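Local coordinates for protein glycogen synthase (PDB 6GNF) that is a glycogen synthase of the starch and bacterial glycogen synthase family, a two-domain glycosyltransferase with adenosine-5'-diphosphate and a glycan bound in its pockets, at residues A[307-311]-A[417-421]. Sequence-based numbering, arbitrary orientation.
Sequences IETWN and AHFIT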
loop_
_atom_site.group_PDB
_atom_site.type_symbol
_atom_site.label_atom_id
_atom_site.label_comp_id
_atom_site.label_asym_id
_atom_site.label_seq_id
_atom_site.Cartn_x
_atom_site.Cartn_y
_atom_site.Cartn_z
ATOM N N ILE A 307 5.210 4.422 15.108
ATOM C CA ILE A 307 5.345 5.754 15.652
ATOM C C ILE A 307 6.787 6.249 15.517
ATOM O O ILE A 307 6.998 7.446 15.344
ATOM C CB ILE A 307 4.842 5.769 17.119
ATOM C CG1 ILE A 307 3.340 5.419 17.167
ATOM C CG2 ILE A 307 5.180 7.083 17.795
ATOM C CD1 ILE A 307 2.845 5.049 18.551
ATOM N N GLU A 308 7.760 5.345 15.548
ATOM C CA GLU A 308 9.189 5.689 15.570
ATOM C C GLU A 308 9.647 6.808 14.620
ATOM O O GLU A 308 10.216 7.798 15.076
ATOM C CB GLU A 308 10.040 4.448 15.327
ATOM C CG GLU A 308 10.118 3.503 16.522
ATOM C CD GLU A 308 10.475 2.084 16.128
ATOM O OE1 GLU A 308 9.706 1.163 16.486
ATOM O OE2 GLU A 308 11.516 1.895 15.462
ATOM N N THR A 309 9.479 6.626 13.317
ATOM C CA THR A 309 9.923 7.631 12.349
ATOM C C THR A 309 8.979 8.838 12.294
ATOM O O THR A 309 9.435 9.970 12.115
ATOM C CB THR A 309 10.033 7.034 10.924
ATOM O OG1 THR A 309 10.870 5.873 10.953
ATOM C CG2 THR A 309 10.612 8.055 9.935
ATOM N N TRP A 310 7.675 8.584 12.439
ATOM C CA TRP A 310 6.648 9.605 12.259
ATOM C C TRP A 310 5.978 10.014 13.573
ATOM O O TRP A 310 4.966 9.429 13.975
ATOM C CB TRP A 310 5.587 9.114 11.268
ATOM C CG TRP A 310 6.110 8.959 9.884
ATOM C CD1 TRP A 310 6.629 7.827 9.332
ATOM C CD2 TRP A 310 6.185 9.971 8.875
ATOM N NE1 TRP A 310 7.016 8.070 8.038
ATOM C CE2 TRP A 310 6.756 9.378 7.733
ATOM C CE3 TRP A 310 5.828 11.321 8.827
ATOM C CZ2 TRP A 310 6.973 10.084 6.551
ATOM C CZ3 TRP A 310 6.046 12.029 7.649
ATOM C CH2 TRP A 310 6.612 11.408 6.529
ATOM N N ASN A 311 6.597 10.962 14.268
ATOM C CA ASN A 311 5.947 11.657 15.371
ATOM C C ASN A 311 6.661 12.969 15.632
ATOM O O ASN A 311 7.894 13.025 15.594
ATOM C CB ASN A 311 5.881 10.817 16.653
ATOM C CG ASN A 311 7.233 10.638 17.318
ATOM O OD1 ASN A 311 7.550 11.312 18.297
ATOM N ND2 ASN A 311 8.017 9.728 16.811
ATOM N N ALA A 417 8.520 15.436 2.612
ATOM C CA ALA A 417 7.313 14.802 3.135
ATOM C C ALA A 417 7.139 15.133 4.618
ATOM O O ALA A 417 6.040 15.483 5.060
ATOM C CB ALA A 417 7.359 13.294 2.925
ATOM N N HIS A 418 8.236 15.062 5.368
ATOM C CA HIS A 418 8.217 15.373 6.789
ATOM C C HIS A 418 7.882 16.847 7.009
ATOM O O HIS A 418 7.039 17.185 7.848
ATOM C CB HIS A 418 9.554 14.998 7.438
ATOM C CG HIS A 418 9.666 13.542 7.769
ATOM N ND1 HIS A 418 9.211 13.015 8.958
ATOM C CD2 HIS A 418 10.150 12.496 7.058
ATOM C CE1 HIS A 418 9.417 11.711 8.968
ATOM N NE2 HIS A 418 9.986 11.371 7.827
ATOM N N PHE A 419 8.530 17.725 6.255
ATOM C CA PHE A 419 8.227 19.153 6.312
ATOM C C PHE A 419 6.741 19.445 6.056
ATOM O O PHE A 419 6.157 20.332 6.690
ATOM C CB PHE A 419 9.062 19.934 5.294
ATOM C CG PHE A 419 10.393 20.408 5.814
ATOM C CD1 PHE A 419 11.324 19.510 6.314
ATOM C CD2 PHE A 419 10.728 21.754 5.758
ATOM C CE1 PHE A 419 12.553 19.948 6.771
ATOM C CE2 PHE A 419 11.957 22.202 6.217
ATOM C CZ PHE A 419 12.870 21.293 6.723
ATOM N N ILE A 420 6.143 18.726 5.108
ATOM C CA ILE A 420 4.739 18.958 4.733
ATOM C C ILE A 420 3.796 18.467 5.829
ATOM O O ILE A 420 2.861 19.173 6.214
ATOM C CB ILE A 420 4.390 18.289 3.385
ATOM C CG1 ILE A 420 5.048 19.057 2.236
ATOM C CG2 ILE A 420 2.881 18.248 3.163
ATOM C CD1 ILE A 420 5.206 18.238 0.975
ATOM N N THR A 421 4.051 17.262 6.326
ATOM C CA THR A 421 3.226 16.664 7.368
ATOM C C THR A 421 3.181 17.515 8.630
ATOM O O THR A 421 2.127 17.627 9.248
ATOM C CB THR A 421 3.736 15.265 7.734
ATOM O OG1 THR A 421 3.866 14.488 6.543
ATOM C CG2 THR A 421 2.786 14.563 8.689
#
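Trp310 lies face to face with His418: the benzo ring of the indole and the imidazole sit 3.7 Å apart between centroids, their planes only 8° from parallel. The stack is slightly offset, Trp310 CH2 lying over the centre of the imidazole while His418 CE1 stands 3.4 Å above the indole plane, over its six-membered ring. Each CG is anti to its own carbonyl carbon (chi1 -67° for Trp310, -81° for His418), and the rings reach out between the segments to overlap.

Smaller contacts frame the stack. Ala417 CB meets the indole at its edge, 4.1 Å from Trp310 CH2, and Thr421 OG1 approaches Trp310 CZ3 obliquely at 3.5 Å. At the imidazole edge, Thr309 O is 3.6 Å from His418 CE1; Thr309 CG2 touches the same CE1 at 4.0 Å, the side chains crossing at about a right angle.

Within the segments, Ala417 O accepts from Thr421 N and from Thr421 OG1 (2.8 Å), which reach it from opposite faces of its carbonyl plane. Asn311 ND2 donates to Ile307 O at 2.9 Å, linking the ends of 307-311.

Asp315 OD2, hydrogen-bonded to His418 ND1, restrains the imidazole's rotation. Tyr442 on Trp310 and Phe317 on His418 extend the aromatic cluster. The stack packs the loop between strand 298-300 and helix 327-341 onto helix 414-423 of the Rossmann-like C-terminal domain of this GT-B fold, where Ala417 touches ADP and rests against parallel strands 352-356 and 381-385.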